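Polyketide biosynthesis cytochrome P450 PksS (Bacillus subtilis, PDB 4YZR) acts as a haem monooxygenase that oxidises dihydrobacillaene in the biosynthesis of the polyketide antibiotic bacillaene. Local coordinates at residues Glu132-Asn137 with Leu370-Asp375; Ile385-Asn390 with Arg394-Leu399; His202-Lys207 with Asp211-Leu216; Ser166-Trp171 with Lys194-Lys199. All blocks are in the same frame, centred on the assembly; numbering follows the deposited sequence.

Interaction 1. Residues Glu132-Asn137 with Leu370-Asp375; sequences EMEKEN and LKRFPD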
# COMPACT_ATOMS: atom_id res chain seq x y z
N GLU A 132 26.18 0.62 -0.12
CA GLU A 132 26.30 2.01 0.18
C GLU A 132 26.13 2.27 1.61
O GLU A 132 26.88 3.04 2.22
CB GLU A 132 25.35 2.89 -0.65
CG GLU A 132 25.60 2.80 -2.12
CD GLU A 132 27.06 3.20 -2.51
OE1 GLU A 132 27.53 4.23 -1.97
OE2 GLU A 132 27.71 2.46 -3.31
N MET A 133 25.21 1.63 2.27
CA MET A 133 24.99 1.85 3.69
C MET A 133 26.17 1.36 4.51
O MET A 133 26.48 2.00 5.57
CB MET A 133 23.75 1.03 4.15
CG MET A 133 22.46 1.65 3.66
SD MET A 133 21.06 0.49 3.78
CE MET A 133 20.88 0.33 5.41
N GLU A 134 26.84 0.34 4.08
CA GLU A 134 27.98 -0.22 4.84
C GLU A 134 29.19 0.73 4.90
O GLU A 134 30.10 0.50 5.76
CB GLU A 134 28.29 -1.65 4.37
CG GLU A 134 29.28 -2.43 5.22
CD GLU A 134 29.24 -3.90 4.87
OE1 GLU A 134 28.99 -4.18 3.65
OE2 GLU A 134 29.43 -4.74 5.81
N LYS A 135 29.20 1.78 4.15
CA LYS A 135 30.28 2.80 4.20
C LYS A 135 30.21 3.57 5.50
O LYS A 135 31.20 4.18 5.90
CB LYS A 135 30.17 3.73 3.05
CG LYS A 135 30.41 3.03 1.73
CD LYS A 135 30.41 3.98 0.54
CE LYS A 135 30.70 3.28 -0.78
NZ LYS A 135 30.47 4.23 -1.91
N GLU A 136 29.10 3.55 6.23
CA GLU A 136 28.92 4.28 7.48
C GLU A 136 28.40 3.39 8.59
O GLU A 136 27.99 2.25 8.34
CB GLU A 136 28.06 5.48 7.32
CG GLU A 136 28.45 6.40 6.19
CD GLU A 136 29.81 7.07 6.39
OE1 GLU A 136 30.46 7.03 7.51
OE2 GLU A 136 30.28 7.63 5.36
N ASN A 137 28.39 3.83 9.85
CA ASN A 137 27.89 3.05 10.93
C ASN A 137 26.49 3.45 11.43
O ASN A 137 26.06 2.98 12.47
CB ASN A 137 28.87 3.10 12.12
CG ASN A 137 28.97 4.44 12.74
OD1 ASN A 137 28.37 5.42 12.44
ND2 ASN A 137 29.94 4.50 13.73
N LEU A 370 19.10 -7.72 7.69
CA LEU A 370 19.49 -8.43 8.97
C LEU A 370 20.73 -9.24 8.72
O LEU A 370 21.57 -9.38 9.73
CB LEU A 370 18.40 -9.28 9.51
CG LEU A 370 17.18 -8.55 9.95
CD1 LEU A 370 16.14 -9.60 10.33
CD2 LEU A 370 17.50 -7.62 11.07
N LYS A 371 21.00 -9.71 7.55
CA LYS A 371 22.24 -10.49 7.21
C LYS A 371 23.36 -9.52 7.18
O LYS A 371 24.49 -9.80 7.74
CB LYS A 371 22.11 -11.19 5.88
CG LYS A 371 23.34 -12.00 5.51
CD LYS A 371 23.16 -12.82 4.26
CE LYS A 371 24.42 -13.67 4.09
NZ LYS A 371 24.34 -14.36 2.78
N ARG A 372 23.21 -8.35 6.56
CA ARG A 372 24.32 -7.43 6.41
C ARG A 372 24.60 -6.77 7.71
O ARG A 372 25.84 -6.51 8.01
CB ARG A 372 24.07 -6.37 5.34
CG ARG A 372 25.33 -5.60 5.06
CD ARG A 372 26.31 -6.41 4.16
NE ARG A 372 25.80 -6.67 2.84
CZ ARG A 372 26.03 -5.92 1.76
NH1 ARG A 372 26.76 -4.83 1.84
NH2 ARG A 372 25.42 -6.15 0.61
N PHE A 373 23.62 -6.39 8.49
CA PHE A 373 23.79 -5.61 9.67
C PHE A 373 23.18 -6.31 10.84
O PHE A 373 22.21 -5.84 11.37
CB PHE A 373 23.23 -4.19 9.48
CG PHE A 373 23.84 -3.45 8.37
CD1 PHE A 373 25.18 -3.05 8.46
CD2 PHE A 373 23.13 -3.14 7.19
CE1 PHE A 373 25.79 -2.36 7.44
CE2 PHE A 373 23.69 -2.44 6.21
CZ PHE A 373 25.07 -2.04 6.27
N PRO A 374 23.81 -7.37 11.35
CA PRO A 374 23.23 -8.12 12.48
C PRO A 374 23.10 -7.31 13.73
O PRO A 374 22.26 -7.64 14.57
CB PRO A 374 24.23 -9.27 12.73
CG PRO A 374 25.46 -8.85 12.12
CD PRO A 374 25.10 -7.95 10.92
N ASP A 375 23.89 -6.27 13.87
CA ASP A 375 23.86 -5.41 15.06
C ASP A 375 22.99 -4.16 14.97
O ASP A 375 22.99 -3.25 15.78
CB ASP A 375 25.30 -5.02 15.49
CG ASP A 375 26.16 -6.22 15.86
OD1 ASP A 375 25.62 -7.20 16.37
OD2 ASP A 375 27.35 -6.17 15.59

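Interaction 2. Residues Ile385-Asn390 with Arg394-Leu399; sequences IQWRKN and RGLESL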
# COMPACT_ATOMS: atom_id res chain seq x y z
N ILE A 385 9.95 9.58 17.05
CA ILE A 385 9.74 8.90 15.76
C ILE A 385 8.83 9.79 14.96
O ILE A 385 7.81 10.28 15.48
CB ILE A 385 9.14 7.53 15.95
CG1 ILE A 385 10.20 6.58 16.56
CG2 ILE A 385 8.66 6.95 14.57
CD1 ILE A 385 9.83 5.19 16.94
N GLN A 386 9.15 10.02 13.71
CA GLN A 386 8.47 10.98 12.84
C GLN A 386 7.67 10.20 11.78
O GLN A 386 8.23 9.57 10.89
CB GLN A 386 9.40 11.93 12.15
CG GLN A 386 10.34 12.73 13.11
CD GLN A 386 9.56 13.53 14.09
OE1 GLN A 386 9.74 13.41 15.30
NE2 GLN A 386 8.59 14.28 13.60
N TRP A 387 6.40 10.40 11.83
CA TRP A 387 5.47 9.81 10.90
C TRP A 387 4.98 10.82 9.88
O TRP A 387 4.77 12.02 10.24
CB TRP A 387 4.26 9.26 11.64
CG TRP A 387 4.57 8.12 12.47
CD1 TRP A 387 4.88 8.13 13.79
CD2 TRP A 387 4.72 6.75 12.05
NE1 TRP A 387 5.20 6.86 14.22
CE2 TRP A 387 5.07 5.99 13.19
CE3 TRP A 387 4.51 6.08 10.86
CZ2 TRP A 387 5.28 4.61 13.12
CZ3 TRP A 387 4.73 4.73 10.79
CH2 TRP A 387 5.17 4.06 11.86
N ARG A 388 4.75 10.44 8.64
CA ARG A 388 4.17 11.33 7.63
C ARG A 388 2.70 11.59 7.95
O ARG A 388 2.03 10.82 8.61
CB ARG A 388 4.24 10.68 6.28
CG ARG A 388 5.70 10.55 5.86
CD ARG A 388 5.87 9.75 4.60
NE ARG A 388 5.48 10.47 3.40
CZ ARG A 388 5.68 9.98 2.18
NH1 ARG A 388 6.16 8.75 1.97
NH2 ARG A 388 5.31 10.71 1.14
N LYS A 389 2.19 12.77 7.56
CA LYS A 389 0.82 13.10 7.68
C LYS A 389 0.09 12.45 6.53
O LYS A 389 0.22 12.84 5.41
CB LYS A 389 0.69 14.59 7.61
CG LYS A 389 -0.74 15.14 7.85
CD LYS A 389 -0.85 16.68 7.56
CE LYS A 389 -2.28 17.20 7.70
NZ LYS A 389 -3.00 16.70 8.91
N ASN A 390 -0.63 11.45 6.81
CA ASN A 390 -1.47 10.74 5.82
C ASN A 390 -2.43 9.93 6.65
O ASN A 390 -1.86 9.07 7.41
CB ASN A 390 -0.63 9.87 4.87
CG ASN A 390 -1.43 9.32 3.68
OD1 ASN A 390 -2.54 8.80 3.80
ND2 ASN A 390 -0.87 9.51 2.51
N ARG A 394 0.12 4.66 6.60
CA ARG A 394 0.88 4.85 7.82
C ARG A 394 2.33 4.64 7.51
O ARG A 394 2.78 3.51 7.36
CB ARG A 394 0.35 3.98 8.90
CG ARG A 394 0.96 4.13 10.27
CD ARG A 394 0.93 5.55 10.72
NE ARG A 394 1.36 5.67 12.08
CZ ARG A 394 1.35 6.84 12.76
NH1 ARG A 394 0.89 7.93 12.16
NH2 ARG A 394 1.73 6.84 14.02
N GLY A 395 3.09 5.72 7.40
CA GLY A 395 4.47 5.66 6.93
C GLY A 395 5.40 6.63 7.63
O GLY A 395 5.00 7.73 7.97
N LEU A 396 6.64 6.20 7.76
CA LEU A 396 7.67 7.02 8.43
C LEU A 396 8.21 8.07 7.55
O LEU A 396 8.42 7.88 6.38
CB LEU A 396 8.78 6.07 8.87
CG LEU A 396 8.45 5.15 9.98
CD1 LEU A 396 9.32 3.90 10.00
CD2 LEU A 396 8.37 5.79 11.34
N GLU A 397 8.54 9.21 8.16
CA GLU A 397 9.33 10.20 7.44
C GLU A 397 10.82 9.87 7.39
O GLU A 397 11.44 10.09 6.39
CB GLU A 397 9.10 11.54 8.21
CG GLU A 397 9.68 12.85 7.73
CD GLU A 397 9.20 13.97 8.70
OE1 GLU A 397 9.95 14.41 9.62
OE2 GLU A 397 8.00 14.37 8.63
N SER A 398 11.29 9.31 8.49
CA SER A 398 12.70 8.90 8.62
C SER A 398 12.76 7.84 9.65
O SER A 398 11.87 7.62 10.49
CB SER A 398 13.57 10.11 9.02
OG SER A 398 13.14 10.60 10.22
N LEU A 399 13.87 7.10 9.64
CA LEU A 399 14.09 5.97 10.53
C LEU A 399 15.60 5.83 10.84
O LEU A 399 16.28 5.03 10.22
CB LEU A 399 13.54 4.65 10.01
CG LEU A 399 13.65 3.43 10.91
CD1 LEU A 399 13.11 3.66 12.24
CD2 LEU A 399 12.95 2.20 10.31
O HOH W 1 11.62 8.81 13.01
O HOH W 2 1.44 8.21 8.40
O HOH W 3 7.01 6.80 4.19

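Interaction 3. Residues His202-Lys207 with Asp211-Leu216; sequences HDRRIK and DLISKL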
# COMPACT_ATOMS: atom_id res chain seq x y z
N HIS A 202 3.36 4.69 -26.81
CA HIS A 202 3.45 4.80 -28.31
C HIS A 202 4.62 4.04 -28.83
O HIS A 202 4.50 3.24 -29.78
CB HIS A 202 3.55 6.24 -28.66
CG HIS A 202 3.75 6.48 -30.13
ND1 HIS A 202 4.99 6.72 -30.68
CD2 HIS A 202 2.86 6.52 -31.15
CE1 HIS A 202 4.86 6.90 -31.99
NE2 HIS A 202 3.58 6.76 -32.30
N ASP A 203 5.78 4.20 -28.20
CA ASP A 203 6.97 3.60 -28.65
C ASP A 203 6.91 2.14 -28.55
O ASP A 203 7.36 1.43 -29.46
CB ASP A 203 8.19 4.16 -27.91
CG ASP A 203 8.43 5.63 -28.19
OD1 ASP A 203 7.78 6.29 -29.06
OD2 ASP A 203 9.32 6.12 -27.47
N ARG A 204 6.32 1.60 -27.45
CA ARG A 204 6.33 0.17 -27.24
C ARG A 204 5.22 -0.62 -27.95
O ARG A 204 5.33 -1.80 -28.08
CB ARG A 204 6.34 -0.14 -25.70
CG ARG A 204 7.64 0.40 -25.15
CD ARG A 204 7.72 0.50 -23.61
NE ARG A 204 8.96 1.19 -23.22
CZ ARG A 204 9.44 1.25 -21.99
NH1 ARG A 204 8.71 0.76 -20.95
NH2 ARG A 204 10.47 2.00 -21.74
N ARG A 205 4.20 0.08 -28.36
CA ARG A 205 3.19 -0.54 -29.20
C ARG A 205 3.87 -0.93 -30.52
O ARG A 205 3.61 -2.01 -31.06
CB ARG A 205 2.03 0.39 -29.43
CG ARG A 205 0.80 -0.34 -30.00
CD ARG A 205 -0.40 0.58 -30.15
NE ARG A 205 -1.14 0.91 -28.91
CZ ARG A 205 -1.20 2.11 -28.34
NH1 ARG A 205 -0.43 3.10 -28.78
NH2 ARG A 205 -1.98 2.31 -27.27
N ILE A 206 4.72 -0.04 -31.00
CA ILE A 206 5.45 -0.23 -32.27
C ILE A 206 6.60 -1.19 -32.10
O ILE A 206 6.75 -2.10 -32.91
CB ILE A 206 5.93 1.11 -32.84
CG1 ILE A 206 4.71 1.95 -33.22
CG2 ILE A 206 6.80 0.89 -34.09
CD1 ILE A 206 4.96 3.41 -33.47
N LYS A 207 7.42 -1.02 -31.05
CA LYS A 207 8.60 -1.85 -30.74
C LYS A 207 8.52 -2.31 -29.27
O LYS A 207 9.09 -1.67 -28.40
CB LYS A 207 9.96 -1.16 -31.05
CG LYS A 207 10.14 0.31 -30.66
CD LYS A 207 11.65 0.68 -30.59
CE LYS A 207 12.03 1.89 -29.69
NZ LYS A 207 11.15 3.11 -29.73
N ASP A 211 9.24 -5.35 -20.57
CA ASP A 211 8.83 -4.51 -19.41
C ASP A 211 7.31 -4.54 -19.37
O ASP A 211 6.58 -4.88 -20.34
CB ASP A 211 9.28 -3.02 -19.59
CG ASP A 211 8.62 -2.40 -20.79
OD1 ASP A 211 9.13 -2.48 -21.90
OD2 ASP A 211 7.55 -1.78 -20.74
N LEU A 212 6.76 -4.08 -18.28
CA LEU A 212 5.35 -4.17 -18.06
C LEU A 212 4.58 -3.21 -18.87
O LEU A 212 3.36 -3.54 -19.20
CB LEU A 212 5.08 -4.02 -16.55
CG LEU A 212 3.62 -4.15 -16.10
CD1 LEU A 212 3.14 -5.51 -16.48
CD2 LEU A 212 3.65 -4.04 -14.55
N ILE A 213 5.05 -2.05 -19.31
CA ILE A 213 4.29 -1.19 -20.13
C ILE A 213 4.09 -1.91 -21.49
O ILE A 213 2.93 -2.02 -22.01
CB ILE A 213 4.91 0.19 -20.38
CG1 ILE A 213 4.95 0.91 -19.01
CG2 ILE A 213 4.13 0.97 -21.42
CD1 ILE A 213 5.70 2.17 -19.07
N SER A 214 5.15 -2.53 -22.03
CA SER A 214 5.03 -3.27 -23.28
C SER A 214 4.04 -4.39 -23.08
O SER A 214 3.14 -4.60 -24.02
CB SER A 214 6.37 -3.87 -23.58
OG SER A 214 7.31 -2.87 -24.01
N LYS A 215 4.11 -5.14 -22.02
CA LYS A 215 3.23 -6.28 -21.81
C LYS A 215 1.77 -5.81 -21.69
O LYS A 215 0.84 -6.50 -22.20
CB LYS A 215 3.62 -7.08 -20.61
CG LYS A 215 4.92 -7.88 -20.73
CD LYS A 215 5.14 -8.84 -19.50
CE LYS A 215 3.90 -9.76 -19.27
NZ LYS A 215 3.90 -11.03 -18.41
N LEU A 216 1.42 -4.68 -21.04
CA LEU A 216 0.05 -4.18 -20.93
C LEU A 216 -0.46 -3.71 -22.26
O LEU A 216 -1.64 -3.88 -22.57
CB LEU A 216 -0.06 -3.07 -19.88
CG LEU A 216 -0.08 -3.57 -18.46
CD1 LEU A 216 0.15 -2.41 -17.52
CD2 LEU A 216 -1.44 -4.18 -18.16

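Interaction 4. Residues Ser166-Trp171 with Lys194-Lys199; sequences SQFQIW and KDYIAK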
# COMPACT_ATOMS: atom_id res chain seq x y z
N SER A 166 15.47 10.22 -12.17
CA SER A 166 15.39 11.35 -11.29
C SER A 166 14.17 12.15 -11.52
O SER A 166 13.44 12.58 -10.57
CB SER A 166 16.64 12.24 -11.43
OG SER A 166 17.75 11.61 -10.92
N GLN A 167 13.81 12.40 -12.80
CA GLN A 167 12.63 13.07 -13.14
C GLN A 167 11.34 12.27 -12.74
O GLN A 167 10.35 12.84 -12.28
CB GLN A 167 12.62 13.41 -14.66
CG GLN A 167 11.39 14.09 -15.12
CD GLN A 167 11.20 15.47 -14.52
OE1 GLN A 167 11.95 16.43 -14.89
NE2 GLN A 167 10.33 15.64 -13.63
N PHE A 168 11.41 10.98 -13.04
CA PHE A 168 10.26 10.12 -12.68
C PHE A 168 9.96 10.17 -11.15
O PHE A 168 8.80 10.26 -10.83
CB PHE A 168 10.56 8.71 -13.16
CG PHE A 168 9.37 7.78 -13.18
CD1 PHE A 168 8.39 7.99 -14.11
CD2 PHE A 168 9.27 6.77 -12.30
CE1 PHE A 168 7.28 7.13 -14.17
CE2 PHE A 168 8.17 5.88 -12.35
CZ PHE A 168 7.18 6.10 -13.23
N GLN A 169 10.99 10.24 -10.37
CA GLN A 169 10.88 10.35 -8.91
C GLN A 169 10.18 11.63 -8.59
O GLN A 169 9.25 11.71 -7.74
CB GLN A 169 12.21 10.20 -8.24
CG GLN A 169 12.03 10.21 -6.68
CD GLN A 169 13.24 9.59 -6.04
OE1 GLN A 169 14.36 10.05 -6.24
NE2 GLN A 169 13.03 8.47 -5.33
N ILE A 170 10.56 12.75 -9.19
CA ILE A 170 9.90 14.03 -8.90
C ILE A 170 8.47 13.98 -9.25
O ILE A 170 7.61 14.37 -8.43
CB ILE A 170 10.59 15.24 -9.61
CG1 ILE A 170 12.01 15.37 -9.14
CG2 ILE A 170 9.79 16.53 -9.45
CD1 ILE A 170 12.84 16.37 -10.04
N TRP A 171 8.07 13.47 -10.41
CA TRP A 171 6.71 13.44 -10.78
C TRP A 171 5.87 12.52 -9.84
O TRP A 171 4.78 12.89 -9.45
CB TRP A 171 6.51 12.93 -12.19
CG TRP A 171 6.95 13.84 -13.26
CD1 TRP A 171 6.78 15.18 -13.33
CD2 TRP A 171 7.46 13.41 -14.53
NE1 TRP A 171 7.27 15.63 -14.57
CE2 TRP A 171 7.67 14.56 -15.32
CE3 TRP A 171 7.80 12.17 -15.05
CZ2 TRP A 171 8.21 14.48 -16.63
CZ3 TRP A 171 8.34 12.12 -16.38
CH2 TRP A 171 8.51 13.23 -17.11
N LYS A 194 1.34 11.52 -17.22
CA LYS A 194 0.59 11.01 -18.36
C LYS A 194 1.23 11.19 -19.68
O LYS A 194 1.27 10.31 -20.49
CB LYS A 194 -0.80 11.68 -18.37
CG LYS A 194 -1.65 11.24 -19.55
CD LYS A 194 -2.67 12.33 -19.85
CE LYS A 194 -3.51 12.04 -21.07
NZ LYS A 194 -4.97 12.18 -20.77
N ASP A 195 1.82 12.38 -19.90
CA ASP A 195 2.46 12.63 -21.21
C ASP A 195 3.70 11.79 -21.38
O ASP A 195 4.02 11.30 -22.46
CB ASP A 195 2.79 14.11 -21.41
CG ASP A 195 1.56 14.97 -21.52
OD1 ASP A 195 0.55 14.47 -22.09
OD2 ASP A 195 1.61 16.17 -21.09
N TYR A 196 4.42 11.54 -20.24
CA TYR A 196 5.57 10.76 -20.29
C TYR A 196 5.19 9.29 -20.64
O TYR A 196 5.81 8.63 -21.46
CB TYR A 196 6.36 10.85 -18.94
CG TYR A 196 7.51 9.99 -18.87
CD1 TYR A 196 8.72 10.26 -19.51
CD2 TYR A 196 7.48 8.83 -18.09
CE1 TYR A 196 9.78 9.37 -19.42
CE2 TYR A 196 8.50 7.99 -17.97
CZ TYR A 196 9.71 8.21 -18.66
OH TYR A 196 10.80 7.35 -18.62
N ILE A 197 4.22 8.75 -19.90
CA ILE A 197 3.88 7.37 -20.20
C ILE A 197 3.22 7.18 -21.55
O ILE A 197 3.43 6.18 -22.15
CB ILE A 197 3.07 6.73 -19.04
CG1 ILE A 197 1.79 7.33 -18.83
CG2 ILE A 197 3.92 6.60 -17.73
CD1 ILE A 197 0.80 6.47 -17.97
N ALA A 198 2.56 8.23 -22.02
CA ALA A 198 1.97 8.13 -23.39
C ALA A 198 3.05 7.96 -24.43
O ALA A 198 2.90 7.20 -25.36
CB ALA A 198 1.14 9.35 -23.71
N LYS A 199 4.19 8.64 -24.29
CA LYS A 199 5.32 8.41 -25.20
C LYS A 199 5.86 7.00 -25.13
O LYS A 199 6.11 6.31 -26.10
CB LYS A 199 6.43 9.40 -24.96
CG LYS A 199 7.67 9.15 -25.85
CD LYS A 199 8.82 10.08 -25.51
CE LYS A 199 10.17 9.58 -26.07
NZ LYS A 199 10.12 9.02 -27.45

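Interaction 1. Residues Glu132-Asn137 with Leu370-Asp375
Two torsions bring Glu134 and Arg372 together. In Arg372 CG lies anti to the backbone N (chi1 -170°), after which the chain folds back twice, at chi2 and chi3, carrying the guanidinium round to Glu134. The glutamate has CG in the same position (chi1 -170°) but stays extended beyond it, and the two side chains cross at about a right angle. OE1 of Glu134 receives NH1 of Arg372 at 2.9 Å, in a salt bridge whose N-H...O angle of 141° is bent. The donor comes from above the carboxylate plane, and the oxygen sits at the guanidinium edge, slightly tilted from its plane.

The fold in the arginine chain has a second use. CG of Arg372 lies 3.7 Å above the centre of one face of the Phe373 ring. The far edge of that ring reaches the other segment: CZ of Phe373 is 3.7 Å from Glu134 N, which lies in the ring plane, and 4.0 Å from Met133 CB. Met133, long, flexible and apolar, bridges this ring and helix 141-146, where it also touches Phe145.

The contact joins the ends of two helices, 119-133 and 355-372; the latter is the L helix that follows the haem-ligating cysteine region in P450s. Arg372 also forms salt bridges with Glu127 and Asp131 of helix 119-133. One guanidinium thus serves three carboxylates, and its positive charge would in turn favour the ionised form of these acids, while the bent bond to Glu134, an exposed residue, adds to a grip whose strongest partner is Glu127.

Interaction 2. Residues Ile385-Asn390 with Arg394-Leu399
Arg394 lays its guanidinium flat over the indole of Trp387, with the two planes only 6° apart and CZ of Arg394 3.6 Å from the centroid of the five-membered ring of Trp387, a stacked cation-pi contact. The bend at chi2 (53°) brings the arginine chain across the ring, while its N-H groups run nearly parallel to the ring rather than aiming at it; NH1 is held by the carbonyl of His14. On the opposite face Leu396 sets CD2 3.5 Å from the centroid of the six-membered ring of Trp387, almost exactly on the ring normal, as a CH-pi contact. A broad aromatic is well suited to be sandwiched in this way, charge on one side and methyl on the other. The same Leu396 CD2 is tight against Ile385 CG2, at 3.4 Å.

The backbones join on either side of the Trp387-Leu396 pair. Glu397 N donates to Gln386 O at 2.8 Å, and Arg388 N gives an equally short, straight bond to Gly395 O (2.8 Å, 166°). Gly395 lets its carbonyl come close to the edge of the indole. Water carries the pairing further: one molecule links Gln386 N to Ser398 O, a second Arg388 O to Gly395 N, and a third Arg388 NH1 to Leu396 O.

This single bridge, with a short connection between the segments, resembles the start of a hairpin; its place between strands 377-378 and 400-402 is consistent with the beta-4 region of the P450 fold.

Interaction 3. Residues His202-Lys207 with Asp211-Leu216
A single carboxylate oxygen here serves both a helix end and an arginine from the preceding helix. OD2 of Asp211 takes Ser214 N at 2.8 Å and, by a weak bond, Ile213 N, and it also meets NH1 of Arg204 at 2.8 Å. The ion pair is close but poorly aimed: the N-H...O angle is 118°, and the carboxylate and guanidinium planes are turned 63° apart. With CG of Asp211 between its backbone N and carbonyl carbon (chi1 63°), the carboxylate turns back to the N-H groups of the first helical turn.

Asp211 is the N-cap of helix 212-218, where a short acidic side chain can accept from backbone N-H groups that have no helical carbonyl of their own. Its other oxygen, OD1, receives Ser214 OG at 2.8 Å, met on the syn side. The contact spans the short connection from helix 183-206 into helix 212-218, the G and H helices of the P450 fold.

Arg204 runs extended from CG to NE along the serine, with CB 3.4 Å from Ser214 OG, and Ile213 CD1 lies 3.8 Å from Arg204 NH1. The guanidinium has further acceptors in the carbonyls of Met158 and Gly159, at the end of helix 148-158. Positive charge and the N-terminus of the helix would both stabilise the anionic form of Asp211. Ile213 also packs on Met158, Leu200 and Leu235, its apolar side chain touching three other helices beside the ion pair.

Interaction 4. Residues Ser166-Trp171 with Lys194-Lys199
The hydroxyl of Tyr196 is hydrogen-bonded to the carboxylate of Asp164, just ahead of helix 165-175, which holds the far end of a ring that Phe168 and Trp171 pack against from one side. No hydrogen bond crosses between the two segments themselves; the contact is a small aromatic cluster. Tyrosine suits the place because its ring can join the apolar packing while its OH reaches a polar partner.

Trp171 makes the closer approach. Its CZ3 comes over one face of the tyrosine ring near the root of the side chain, 3.4 Å from Tyr196 CG, and CH2 of Trp171 is 3.7 Å from Tyr196 CB. The ring planes meet obliquely, at 49°, with centroids 5.2 Å apart. Phe168 touches further out: its CD1 is 3.9 Å from Tyr196 CE2, the planes again inclined, at 50°. Tyr196 carries CG anti to the backbone N (chi1 175°), which sends the ring across to helix 165-175, where Trp171 and Phe168, about one turn apart, both meet it. Meanwhile Gln167 NE2 lies 3.2 Å above the plane of the Trp171 indole, toward its rim, and Trp171 NE1 has a weak hydrogen bond to Glu192.

Tyr196 and Phe168 also share Ile160 of the preceding loop, and Phe168 reaches Phe151 of helix 148-158. The cluster therefore joins helices 165-175 and 183-206, the F and G helices of the P450 fold, while on helix 183-206 the neighbouring Ile197 and Ala198 turn to Tyr232 of the long helix 228-259.

Overall arrangement
Interactions 3 and 4 both use helix 183-206 and lie about 15 Å apart between centres, yet differ in chemistry. Interaction 3 is an ion pair in a largely buried contact at the connection between two helices, whereas interaction 4 is an aromatic contact between helix flanks, partly buried. Interaction 1, about 27 Å from the chain centre, is also built on an arginine and a carboxylate, but at a partly exposed edge, and it closes a sequence span of more than 200 residues. Interaction 2 lies nearest the chain centre of the four and is a local, hairpin-like pairing: its arginine meets a ring face instead of an acid, and backbone bonds and waters do the pairing.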